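Local atomic coordinates of tyrosine--tRNA ligase (Archaeoglobus fulgidus, PDB entry 2CYB), a protein that catalyses the ATP-dependent joining of L-tyrosine to its cognate tRNA, probably by way of a tyrosyl-adenylate intermediate. Residues G38-S42 against H74-K80; Y115-Y121 against L164-L169; Y158-Q162 against Q180-L186. All coordinates share one frame; numbering follows the deposited sequence.

Contact 1 of 3, residues G38-S42 against H74-K80. With TYR (tyrosine), chain C.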
loop_
_atom_site.group_PDB
_atom_site.type_symbol
_atom_site.label_atom_id
_atom_site.label_comp_id
_atom_site.label_asym_id
_atom_site.label_seq_id
_atom_site.Cartn_x
_atom_site.Cartn_y
_atom_site.Cartn_z
ATOM N N GLY A 38 -12.143 -16.035 -3.726
ATOM C CA GLY A 38 -10.779 -16.019 -3.245
ATOM C C GLY A 38 -10.803 -16.365 -1.779
ATOM O O GLY A 38 -11.745 -16.008 -1.074
ATOM N N TYR A 39 -9.777 -17.075 -1.321
ATOM C CA TYR A 39 -9.685 -17.457 0.084
ATOM C C TYR A 39 -8.295 -17.225 0.662
ATOM O O TYR A 39 -7.298 -17.614 0.056
ATOM C CB TYR A 39 -9.988 -18.947 0.271
ATOM C CG TYR A 39 -11.343 -19.413 -0.205
ATOM C CD1 TYR A 39 -11.503 -19.956 -1.485
ATOM C CD2 TYR A 39 -12.456 -19.365 0.637
ATOM C CE1 TYR A 39 -12.736 -20.445 -1.913
ATOM C CE2 TYR A 39 -13.700 -19.853 0.213
ATOM C CZ TYR A 39 -13.826 -20.393 -1.063
ATOM O OH TYR A 39 -15.038 -20.886 -1.496
ATOM N N GLU A 40 -8.226 -16.603 1.835
ATOM C CA GLU A 40 -6.930 -16.437 2.497
ATOM C C GLU A 40 -6.688 -17.846 3.043
ATOM O O GLU A 40 -7.539 -18.390 3.738
ATOM C CB GLU A 40 -7.020 -15.477 3.683
ATOM C CG GLU A 40 -7.374 -14.052 3.350
ATOM C CD GLU A 40 -7.341 -13.161 4.582
ATOM O OE1 GLU A 40 -7.961 -12.081 4.553
ATOM O OE2 GLU A 40 -6.690 -13.542 5.578
ATOM N N PRO A 41 -5.541 -18.464 2.732
ATOM C CA PRO A 41 -5.318 -19.818 3.259
ATOM C C PRO A 41 -5.567 -19.880 4.770
ATOM O O PRO A 41 -5.020 -19.082 5.530
ATOM C CB PRO A 41 -3.863 -20.093 2.882
ATOM C CG PRO A 41 -3.730 -19.354 1.584
ATOM C CD PRO A 41 -4.418 -18.039 1.880
ATOM N N SER A 42 -6.410 -20.820 5.193
ATOM C CA SER A 42 -6.750 -20.977 6.605
ATOM C C SER A 42 -6.514 -22.398 7.092
ATOM O O SER A 42 -6.895 -23.363 6.431
ATOM C CB SER A 42 -8.217 -20.604 6.838
ATOM O OG SER A 42 -8.612 -20.883 8.172
ATOM N N HIS A 74 -2.635 -12.149 0.132
ATOM C CA HIS A 74 -3.662 -11.489 0.940
ATOM C C HIS A 74 -3.598 -11.962 2.392
ATOM O O HIS A 74 -3.709 -11.156 3.326
ATOM C CB HIS A 74 -5.060 -11.748 0.374
ATOM C CG HIS A 74 -5.404 -10.870 -0.785
ATOM N ND1 HIS A 74 -4.971 -11.129 -2.068
ATOM C CD2 HIS A 74 -6.095 -9.706 -0.845
ATOM C CE1 HIS A 74 -5.384 -10.162 -2.870
ATOM N NE2 HIS A 74 -6.067 -9.287 -2.153
ATOM N N ALA A 75 -3.417 -13.267 2.573
ATOM C CA ALA A 75 -3.314 -13.853 3.904
ATOM C C ALA A 75 -2.124 -13.224 4.630
ATOM O O ALA A 75 -2.186 -12.929 5.826
ATOM C CB ALA A 75 -3.130 -15.369 3.795
ATOM N N TYR A 76 -1.040 -13.007 3.897
ATOM C CA TYR A 76 0.140 -12.406 4.493
ATOM C C TYR A 76 -0.155 -10.972 4.925
ATOM O O TYR A 76 0.185 -10.562 6.032
ATOM C CB TYR A 76 1.293 -12.386 3.497
ATOM C CG TYR A 76 2.541 -11.763 4.068
ATOM C CD1 TYR A 76 3.390 -12.497 4.895
ATOM C CD2 TYR A 76 2.864 -10.439 3.801
ATOM C CE1 TYR A 76 4.535 -11.922 5.438
ATOM C CE2 TYR A 76 4.001 -9.849 4.337
ATOM C CZ TYR A 76 4.834 -10.601 5.153
ATOM O OH TYR A 76 5.973 -10.040 5.670
ATOM N N LEU A 77 -0.774 -10.212 4.031
ATOM C CA LEU A 77 -1.105 -8.815 4.307
ATOM C C LEU A 77 -2.066 -8.670 5.474
ATOM O O LEU A 77 -2.079 -7.642 6.160
ATOM C CB LEU A 77 -1.759 -8.184 3.087
ATOM C CG LEU A 77 -0.960 -8.074 1.796
ATOM C CD1 LEU A 77 -1.880 -7.493 0.721
ATOM C CD2 LEU A 77 0.270 -7.188 2.020
ATOM N N ASN A 78 -2.888 -9.692 5.674
ATOM C CA ASN A 78 -3.892 -9.670 6.739
ATOM C C ASN A 78 -3.394 -10.380 7.997
ATOM O O ASN A 78 -4.183 -10.907 8.785
ATOM C CB ASN A 78 -5.196 -10.308 6.234
ATOM C CG ASN A 78 -6.443 -9.742 6.921
ATOM O OD1 ASN A 78 -7.564 -10.199 6.676
ATOM N ND2 ASN A 78 -6.250 -8.747 7.778
ATOM N N GLU A 79 -2.072 -10.402 8.154
ATOM C CA GLU A 79 -1.401 -10.976 9.324
ATOM C C GLU A 79 -1.731 -12.432 9.674
ATOM O O GLU A 79 -1.931 -12.766 10.850
ATOM C CB GLU A 79 -1.687 -10.087 10.538
ATOM C CG GLU A 79 -1.670 -8.592 10.223
ATOM C CD GLU A 79 -1.969 -7.731 11.441
ATOM O OE1 GLU A 79 -1.061 -7.540 12.279
ATOM O OE2 GLU A 79 -3.117 -7.255 11.567
ATOM N N LYS A 80 -1.764 -13.302 8.670
ATOM C CA LYS A 80 -2.073 -14.709 8.912
ATOM C C LYS A 80 -0.836 -15.594 9.035
ATOM O O LYS A 80 -0.938 -16.824 8.984
ATOM C CB LYS A 80 -2.985 -15.247 7.808
ATOM C CG LYS A 80 -4.315 -14.523 7.697
ATOM C CD LYS A 80 -5.097 -14.624 8.996
ATOM C CE LYS A 80 -6.525 -14.105 8.841
ATOM N NZ LYS A 80 -6.589 -12.648 8.549
HETATM N N TYR C . -11.283 -10.955 1.114
HETATM C CA TYR C . -11.644 -12.394 1.084
HETATM C C TYR C . -12.050 -12.886 2.472
HETATM O O TYR C . -12.377 -14.078 2.591
HETATM C CB TYR C . -10.460 -13.204 0.546
HETATM C CG TYR C . -10.123 -12.817 -0.874
HETATM C CD1 TYR C . -8.845 -12.376 -1.223
HETATM C CD2 TYR C . -11.099 -12.892 -1.876
HETATM C CE1 TYR C . -8.545 -12.020 -2.549
HETATM C CE2 TYR C . -10.816 -12.542 -3.184
HETATM C CZ TYR C . -9.539 -12.109 -3.519
HETATM O OH TYR C . -9.269 -11.787 -4.826
HETATM O OXT TYR C . -12.051 -12.069 3.416
#
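The carboxylate of Glu-40 lies against the side-chain amide of Asn-78, the two planes turned 61° from each other. Lys-80 comes to the same carboxylate at OE2, on the syn side. The His-74 ring carries the bound tyrosine on one face, with ligand CE1 over the ring centre and 3.5 Å above its plane. The contact sits at the substrate pocket of the Rossmann-fold domain of a class I synthetase. Residues 38-42 run from the end of strand 34-39 into the 'HIGH' region, which begins at Pro-41. Residues 74-80 cover the last turn of helix 72-77 and the turn after it, closed by a Schellman motif with Glu-79 at the C-prime position.

Glu-40 CG stands anti to the carbonyl carbon (chi1 -64°), and the chain then runs out straight past Ala-75 to the helix end. There Lys-80 NZ makes a salt bridge of 3.1 Å with Glu-40 OE2. Lys-80 is bent at chi2 and chi4, and its NZ also bonds the backbone O of Asn-78. The other carboxylate oxygen, OE1, is hydrogen-bonded to Tyr-158, whose hydroxyl also binds the substrate. Glu-40 is therefore a second-shell residue of the site. With an alanine here, Lys-80 would probably lose its carboxylate mate and the hydroxyl of Tyr-158 would be freer to turn.

On the strand side, Gly-38 O is 3.3 Å from ligand CD2. Nearer the backbone of Glu-40 the packing is apolar, with Pro-41 CD 3.5 Å from Ala-75 CB.

Contact 2 of 3, residues Y115-Y121 against L164-L169; sequences YQLSRDY and LDIAHL. With TYR (tyrosine), chain C.
Tyr-115 CG is tucked in next to both N and C of its own backbone (chi1 65°), and this sends the ring toward Asp-165 and Leu-169. Tyr-121 has CG anti to the backbone N, which turns the CD1-CE1 side of its ring to His-168 and Leu-164. The hydroxyls of both tyrosines arrive at one oxygen, Asp-165 OD2. Tyr-115 OH gives it a weak hydrogen bond of 2.8 Å. Tyr-121 OH lies 3.0 Å from OD2, but its main polar partner is the backbone O of Met-161.

Gln-116 reaches the same oxygen with an extended chain. Its NE2 donates to Asp-165 OD2 over 2.8 Å, with an N-H...O angle of 159°. The acceptor lies in the amide plane of Gln-116, while the donor stands somewhat out of the carboxylate plane, on the syn side.

Asp-165 belongs to the tyrosine pocket of the Rossmann-fold domain and lies on helix 154-168. Its OD1 accepts from the hydroxyl of the bound tyrosine at 2.6 Å. The Gln-116 bond and the weak Tyr-115 bond at OD2 are second-shell contacts, consistent with fixing the rotation of the carboxylate that meets the substrate.

Away from the pocket the contact is aromatic and apolar. Tyr-121 and His-168 make an edge-to-face pair, planes 72° apart and ring centroids 4.8 Å apart. CD1 of Tyr-121 points at the middle of the imidazole face, and His-168 NE2 is bonded to Asp-124. Tyr-121 CE1 rests on Leu-164 CB at 3.7 Å. Leu-169 CD2 packs on Tyr-115 CE1.

Ser-118 is the N-cap of helix 119-131 and closes a type I turn from Tyr-115. Its OG donates to Tyr-115 O and accepts weakly from Tyr-121 N.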
loop_
_atom_site.group_PDB
_atom_site.type_symbol
_atom_site.label_atom_id
_atom_site.label_comp_id
_atom_site.label_asym_id
_atom_site.label_seq_id
_atom_site.Cartn_x
_atom_site.Cartn_y
_atom_site.Cartn_z
ATOM N N TYR A 115 0.915 -14.493 -9.867
ATOM C CA TYR A 115 0.837 -13.327 -10.734
ATOM C C TYR A 115 0.790 -11.982 -10.005
ATOM O O TYR A 115 0.971 -10.943 -10.629
ATOM C CB TYR A 115 -0.408 -13.427 -11.614
ATOM C CG TYR A 115 -1.692 -13.367 -10.810
ATOM C CD1 TYR A 115 -2.219 -14.513 -10.212
ATOM C CD2 TYR A 115 -2.358 -12.153 -10.614
ATOM C CE1 TYR A 115 -3.388 -14.457 -9.438
ATOM C CE2 TYR A 115 -3.523 -12.083 -9.839
ATOM C CZ TYR A 115 -4.032 -13.238 -9.257
ATOM O OH TYR A 115 -5.188 -13.175 -8.496
ATOM N N GLN A 116 0.540 -11.991 -8.699
ATOM C CA GLN A 116 0.435 -10.728 -7.960
ATOM C C GLN A 116 1.739 -9.957 -7.743
ATOM O O GLN A 116 1.722 -8.870 -7.169
ATOM C CB GLN A 116 -0.268 -10.965 -6.619
ATOM C CG GLN A 116 -1.689 -11.449 -6.807
ATOM C CD GLN A 116 -2.359 -11.878 -5.511
ATOM O OE1 GLN A 116 -1.713 -12.380 -4.590
ATOM N NE2 GLN A 116 -3.667 -11.702 -5.448
ATOM N N LEU A 117 2.864 -10.511 -8.193
ATOM C CA LEU A 117 4.144 -9.817 -8.057
ATOM C C LEU A 117 4.681 -9.461 -9.436
ATOM O O LEU A 117 5.790 -8.936 -9.566
ATOM C CB LEU A 117 5.167 -10.684 -7.319
ATOM C CG LEU A 117 4.904 -10.993 -5.842
ATOM C CD1 LEU A 117 6.032 -11.858 -5.296
ATOM C CD2 LEU A 117 4.803 -9.693 -5.049
ATOM N N SER A 118 3.892 -9.747 -10.467
ATOM C CA SER A 118 4.297 -9.453 -11.842
ATOM C C SER A 118 4.265 -7.944 -12.088
ATOM O O SER A 118 3.493 -7.224 -11.459
ATOM C CB SER A 118 3.379 -10.172 -12.836
ATOM O OG SER A 118 2.103 -9.566 -12.904
ATOM N N ARG A 119 5.099 -7.469 -13.011
ATOM C CA ARG A 119 5.178 -6.042 -13.304
ATOM C C ARG A 119 3.847 -5.402 -13.682
ATOM O O ARG A 119 3.530 -4.302 -13.222
ATOM C CB ARG A 119 6.182 -5.782 -14.426
ATOM C CG ARG A 119 6.321 -4.305 -14.769
ATOM C CD ARG A 119 6.763 -4.102 -16.205
ATOM N NE ARG A 119 6.918 -2.687 -16.523
ATOM C CZ ARG A 119 7.903 -1.925 -16.061
ATOM N NH1 ARG A 119 7.967 -0.644 -16.398
ATOM N NH2 ARG A 119 8.832 -2.450 -15.273
ATOM N N ASP A 120 3.074 -6.069 -14.533
ATOM C CA ASP A 120 1.787 -5.519 -14.943
ATOM C C ASP A 120 0.806 -5.428 -13.781
ATOM O O ASP A 120 0.035 -4.472 -13.679
ATOM C CB ASP A 120 1.164 -6.357 -16.061
ATOM C CG ASP A 120 1.694 -5.985 -17.431
ATOM O OD1 ASP A 120 1.224 -6.568 -18.429
ATOM O OD2 ASP A 120 2.577 -5.104 -17.508
ATOM N N TYR A 121 0.832 -6.424 -12.908
ATOM C CA TYR A 121 -0.080 -6.415 -11.766
ATOM C C TYR A 121 0.315 -5.349 -10.743
ATOM O O TYR A 121 -0.538 -4.618 -10.242
ATOM C CB TYR A 121 -0.100 -7.775 -11.085
ATOM C CG TYR A 121 -1.121 -7.869 -9.971
ATOM C CD1 TYR A 121 -2.428 -8.294 -10.223
ATOM C CD2 TYR A 121 -0.770 -7.550 -8.661
ATOM C CE1 TYR A 121 -3.363 -8.411 -9.183
ATOM C CE2 TYR A 121 -1.698 -7.655 -7.614
ATOM C CZ TYR A 121 -2.984 -8.089 -7.880
ATOM O OH TYR A 121 -3.868 -8.234 -6.830
ATOM N N LEU A 164 -8.254 -6.030 -8.170
ATOM C CA LEU A 164 -7.443 -6.355 -9.339
ATOM C C LEU A 164 -7.420 -7.838 -9.666
ATOM O O LEU A 164 -7.199 -8.213 -10.823
ATOM C CB LEU A 164 -6.013 -5.846 -9.166
ATOM C CG LEU A 164 -5.875 -4.335 -9.362
ATOM C CD1 LEU A 164 -4.468 -3.888 -8.947
ATOM C CD2 LEU A 164 -6.165 -3.986 -10.834
ATOM N N ASP A 165 -7.641 -8.691 -8.668
ATOM C CA ASP A 165 -7.655 -10.130 -8.927
ATOM C C ASP A 165 -8.783 -10.458 -9.899
ATOM O O ASP A 165 -8.642 -11.337 -10.742
ATOM C CB ASP A 165 -7.871 -10.922 -7.635
ATOM C CG ASP A 165 -6.674 -10.881 -6.726
ATOM O OD1 ASP A 165 -6.865 -11.075 -5.512
ATOM O OD2 ASP A 165 -5.545 -10.669 -7.225
ATOM N N ILE A 166 -9.901 -9.746 -9.774
ATOM C CA ILE A 166 -11.049 -9.971 -10.643
ATOM C C ILE A 166 -10.644 -9.748 -12.105
ATOM O O ILE A 166 -10.910 -10.583 -12.973
ATOM C CB ILE A 166 -12.217 -9.019 -10.278
ATOM C CG1 ILE A 166 -12.747 -9.363 -8.878
ATOM C CG2 ILE A 166 -13.331 -9.138 -11.310
ATOM C CD1 ILE A 166 -13.690 -8.324 -8.313
ATOM N N ALA A 167 -9.975 -8.631 -12.363
ATOM C CA ALA A 167 -9.537 -8.306 -13.720
ATOM C C ALA A 167 -8.437 -9.226 -14.237
ATOM O O ALA A 167 -8.509 -9.718 -15.363
ATOM C CB ALA A 167 -9.060 -6.868 -13.777
ATOM N N HIS A 168 -7.415 -9.459 -13.423
ATOM C CA HIS A 168 -6.308 -10.300 -13.857
ATOM C C HIS A 168 -6.627 -11.783 -14.016
ATOM O O HIS A 168 -5.909 -12.491 -14.721
ATOM C CB HIS A 168 -5.106 -10.088 -12.935
ATOM C CG HIS A 168 -4.401 -8.788 -13.174
ATOM N ND1 HIS A 168 -3.184 -8.707 -13.813
ATOM C CD2 HIS A 168 -4.775 -7.512 -12.914
ATOM C CE1 HIS A 168 -2.837 -7.437 -13.938
ATOM N NE2 HIS A 168 -3.786 -6.691 -13.401
ATOM N N LEU A 169 -7.695 -12.255 -13.376
ATOM C CA LEU A 169 -8.085 -13.654 -13.512
ATOM C C LEU A 169 -9.168 -13.792 -14.593
ATOM O O LEU A 169 -9.700 -14.883 -14.823
ATOM C CB LEU A 169 -8.597 -14.200 -12.170
ATOM C CG LEU A 169 -7.548 -14.315 -11.056
ATOM C CD1 LEU A 169 -8.241 -14.615 -9.727
ATOM C CD2 LEU A 169 -6.538 -15.402 -11.394
HETATM N N TYR C . -11.283 -10.955 1.114
HETATM C CA TYR C . -11.644 -12.394 1.084
HETATM C C TYR C . -12.050 -12.886 2.472
HETATM O O TYR C . -12.377 -14.078 2.591
HETATM C CB TYR C . -10.460 -13.204 0.546
HETATM C CG TYR C . -10.123 -12.817 -0.874
HETATM C CD1 TYR C . -8.845 -12.376 -1.223
HETATM C CD2 TYR C . -11.099 -12.892 -1.876
HETATM C CE1 TYR C . -8.545 -12.020 -2.549
HETATM C CE2 TYR C . -10.816 -12.542 -3.184
HETATM C CZ TYR C . -9.539 -12.109 -3.519
HETATM O OH TYR C . -9.269 -11.787 -4.826
HETATM O OXT TYR C . -12.051 -12.069 3.416
#

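Contact 3 of 3, residues Y158-Q162 against Q180-L186; sequences YPLMQ and QRKIHML. With TYR (tyrosine), chain C.
Gln-162 and Gln-180 cross at about a right angle, yet their amide planes are nearly coplanar, 13° apart. Gln-162 NE2 donates to Gln-180 OE1 over 3.1 Å. The bond is nearly straight (165°) and uses an in-plane lone pair of the acceptor. Gln-162 CG is anti to the backbone N and the chain runs on extended, whereas Gln-180 bends at chi2 to bring its amide round.

Both amide oxygens accept from the amino group of the bound tyrosine. Ligand N donates to Gln-162 OE1 at 2.8 Å and to Gln-180 OE1 at 2.7 Å. A third bond goes to Tyr-158 OH at 2.8 Å, with ligand N near the plane of the Tyr-158 ring, at its edge; the hydroxyl is also bonded to Glu-40. Gln-180 NE2 adds a weak bond to ligand OXT.

This is the amino-group end of the amino-acid site of the Rossmann-fold domain, where helix 154-168 meets the start of helix 181-190. Their segments cross at -62°, with the axes 9.3 Å apart.

Ile-183 fills the angle between the helices. Its CD1 lies 3.5 Å from Gln-162 OE1, and its CG1 meets Pro-159 CB at 4.0 Å. About a turn beyond Ile-183, Leu-186 CD2 packs on Pro-159 CB and on Leu-160 CD2. His-184 NE2 lies 4.1 Å from Gln-162 NE2, and a water in the imidazole plane joins them. His-184 ND1 is hydrogen-bonded to His-203.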
loop_
_atom_site.group_PDB
_atom_site.type_symbol
_atom_site.label_atom_id
_atom_site.label_comp_id
_atom_site.label_asym_id
_atom_site.label_seq_id
_atom_site.Cartn_x
_atom_site.Cartn_y
_atom_site.Cartn_z
ATOM N N TYR A 158 -4.548 -4.389 0.525
ATOM C CA TYR A 158 -5.376 -5.596 0.387
ATOM C C TYR A 158 -6.629 -5.463 -0.514
ATOM O O TYR A 158 -6.799 -6.238 -1.459
ATOM C CB TYR A 158 -5.753 -6.062 1.810
ATOM C CG TYR A 158 -6.540 -7.345 1.953
ATOM C CD1 TYR A 158 -6.014 -8.436 2.664
ATOM C CD2 TYR A 158 -7.838 -7.449 1.457
ATOM C CE1 TYR A 158 -6.774 -9.589 2.878
ATOM C CE2 TYR A 158 -8.599 -8.589 1.662
ATOM C CZ TYR A 158 -8.068 -9.652 2.367
ATOM O OH TYR A 158 -8.831 -10.783 2.531
ATOM N N PRO A 159 -7.512 -4.477 -0.252
ATOM C CA PRO A 159 -8.709 -4.343 -1.096
ATOM C C PRO A 159 -8.420 -4.023 -2.554
ATOM O O PRO A 159 -9.116 -4.494 -3.446
ATOM C CB PRO A 159 -9.507 -3.231 -0.406
ATOM C CG PRO A 159 -8.415 -2.372 0.194
ATOM C CD PRO A 159 -7.462 -3.409 0.762
ATOM N N LEU A 160 -7.393 -3.221 -2.794
ATOM C CA LEU A 160 -7.027 -2.870 -4.157
ATOM C C LEU A 160 -6.627 -4.126 -4.928
ATOM O O LEU A 160 -7.010 -4.311 -6.085
ATOM C CB LEU A 160 -5.860 -1.883 -4.151
ATOM C CG LEU A 160 -6.004 -0.670 -3.230
ATOM C CD1 LEU A 160 -4.792 0.237 -3.419
ATOM C CD2 LEU A 160 -7.295 0.079 -3.538
ATOM N N MET A 161 -5.860 -4.989 -4.273
ATOM C CA MET A 161 -5.401 -6.216 -4.893
ATOM C C MET A 161 -6.542 -7.180 -5.135
ATOM O O MET A 161 -6.544 -7.886 -6.132
ATOM C CB MET A 161 -4.321 -6.872 -4.035
ATOM C CG MET A 161 -2.973 -6.175 -4.145
ATOM S SD MET A 161 -1.729 -6.995 -3.136
ATOM C CE MET A 161 -1.757 -8.672 -3.811
ATOM N N GLN A 162 -7.505 -7.224 -4.220
ATOM C CA GLN A 162 -8.650 -8.107 -4.404
ATOM C C GLN A 162 -9.420 -7.671 -5.645
ATOM O O GLN A 162 -9.806 -8.502 -6.468
ATOM C CB GLN A 162 -9.579 -8.065 -3.189
ATOM C CG GLN A 162 -10.765 -9.004 -3.325
ATOM C CD GLN A 162 -11.467 -9.239 -2.004
ATOM O OE1 GLN A 162 -10.846 -9.169 -0.942
ATOM N NE2 GLN A 162 -12.758 -9.543 -2.063
ATOM N N GLN A 180 -17.876 -8.854 1.665
ATOM C CA GLN A 180 -16.921 -8.446 0.625
ATOM C C GLN A 180 -17.581 -7.361 -0.234
ATOM O O GLN A 180 -16.982 -6.863 -1.189
ATOM C CB GLN A 180 -16.568 -9.617 -0.304
ATOM C CG GLN A 180 -16.087 -10.893 0.382
ATOM C CD GLN A 180 -14.877 -10.655 1.254
ATOM O OE1 GLN A 180 -13.856 -10.141 0.792
ATOM N NE2 GLN A 180 -14.981 -11.027 2.525
ATOM N N ARG A 181 -18.813 -6.989 0.112
ATOM C CA ARG A 181 -19.563 -6.020 -0.686
ATOM C C ARG A 181 -18.866 -4.705 -0.999
ATOM O O ARG A 181 -18.846 -4.274 -2.153
ATOM C CB ARG A 181 -20.926 -5.727 -0.039
ATOM C CG ARG A 181 -21.900 -5.036 -0.990
ATOM C CD ARG A 181 -23.271 -4.764 -0.361
ATOM N NE ARG A 181 -24.238 -4.355 -1.381
ATOM C CZ ARG A 181 -24.115 -3.274 -2.146
ATOM N NH1 ARG A 181 -23.066 -2.472 -2.012
ATOM N NH2 ARG A 181 -25.033 -3.003 -3.064
ATOM N N LYS A 182 -18.292 -4.061 0.010
ATOM C CA LYS A 182 -17.622 -2.792 -0.221
ATOM C C LYS A 182 -16.412 -2.934 -1.131
ATOM O O LYS A 182 -16.151 -2.056 -1.951
ATOM C CB LYS A 182 -17.220 -2.136 1.103
ATOM C CG LYS A 182 -18.421 -1.674 1.923
ATOM C CD LYS A 182 -18.070 -0.498 2.815
ATOM C CE LYS A 182 -19.292 -0.002 3.580
ATOM N NZ LYS A 182 -18.974 1.123 4.507
ATOM N N ILE A 183 -15.670 -4.026 -0.984
ATOM C CA ILE A 183 -14.518 -4.252 -1.840
ATOM C C ILE A 183 -15.023 -4.458 -3.270
ATOM O O ILE A 183 -14.464 -3.917 -4.220
ATOM C CB ILE A 183 -13.696 -5.472 -1.368
ATOM C CG1 ILE A 183 -12.998 -5.139 -0.043
ATOM C CG2 ILE A 183 -12.668 -5.853 -2.430
ATOM C CD1 ILE A 183 -12.246 -6.320 0.588
ATOM N N HIS A 184 -16.104 -5.216 -3.425
ATOM C CA HIS A 184 -16.646 -5.434 -4.756
ATOM C C HIS A 184 -17.176 -4.144 -5.371
ATOM O O HIS A 184 -17.063 -3.945 -6.579
ATOM C CB HIS A 184 -17.739 -6.505 -4.728
ATOM C CG HIS A 184 -17.205 -7.896 -4.594
ATOM N ND1 HIS A 184 -18.019 -8.993 -4.412
ATOM C CD2 HIS A 184 -15.936 -8.369 -4.632
ATOM C CE1 HIS A 184 -17.272 -10.083 -4.343
ATOM N NE2 HIS A 184 -16.006 -9.731 -4.475
ATOM N N MET A 185 -17.750 -3.257 -4.565
ATOM C CA MET A 185 -18.237 -2.006 -5.142
ATOM C C MET A 185 -17.042 -1.169 -5.589
ATOM O O MET A 185 -17.091 -0.493 -6.624
ATOM C CB MET A 185 -19.087 -1.227 -4.139
ATOM C CG MET A 185 -20.392 -1.926 -3.759
ATOM S SD MET A 185 -21.418 -2.380 -5.193
ATOM C CE MET A 185 -20.975 -4.116 -5.394
ATOM N N LEU A 186 -15.966 -1.213 -4.810
ATOM C CA LEU A 186 -14.764 -0.471 -5.162
ATOM C C LEU A 186 -14.250 -0.991 -6.508
ATOM O O LEU A 186 -13.813 -0.216 -7.357
ATOM C CB LEU A 186 -13.702 -0.650 -4.069
ATOM C CG LEU A 186 -12.279 -0.126 -4.301
ATOM C CD1 LEU A 186 -12.303 1.355 -4.618
ATOM C CD2 LEU A 186 -11.447 -0.378 -3.053
HETATM N N TYR C . -11.283 -10.955 1.114
HETATM C CA TYR C . -11.644 -12.394 1.084
HETATM C C TYR C . -12.050 -12.886 2.472
HETATM O O TYR C . -12.377 -14.078 2.591
HETATM C CB TYR C . -10.460 -13.204 0.546
HETATM C CG TYR C . -10.123 -12.817 -0.874
HETATM C CD1 TYR C . -8.845 -12.376 -1.223
HETATM C CD2 TYR C . -11.099 -12.892 -1.876
HETATM C CE1 TYR C . -8.545 -12.020 -2.549
HETATM C CE2 TYR C . -10.816 -12.542 -3.184
HETATM C CZ TYR C . -9.539 -12.109 -3.519
HETATM O OH TYR C . -9.269 -11.787 -4.826
HETATM O OXT TYR C . -12.051 -12.069 3.416
HETATM O O HOH W 1 -13.598 -11.154 -4.488
#

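In the fold
All three contacts are largely buried and touch the bound tyrosine. Contact 3 is wholly buried. Contact 1 runs out to an exposed lysine, and contact 2 to the exposed start of helix 119-131. Helix 154-168 serves both contact 2 and contact 3. Contact 1 instead joins a strand end to a helix end. The chemistry follows the substrate. Contact 2 places a carboxylate at its hydroxyl, contact 3 places neutral oxygens at its amino group, and contact 1 packs on its ring. Glu-40 of contact 1 bonds Tyr-158 of contact 3, and His-74 packs beside Asp-165 and Gln-116 of contact 2. All three also reach the second subunit, contact 3 through Leu-160.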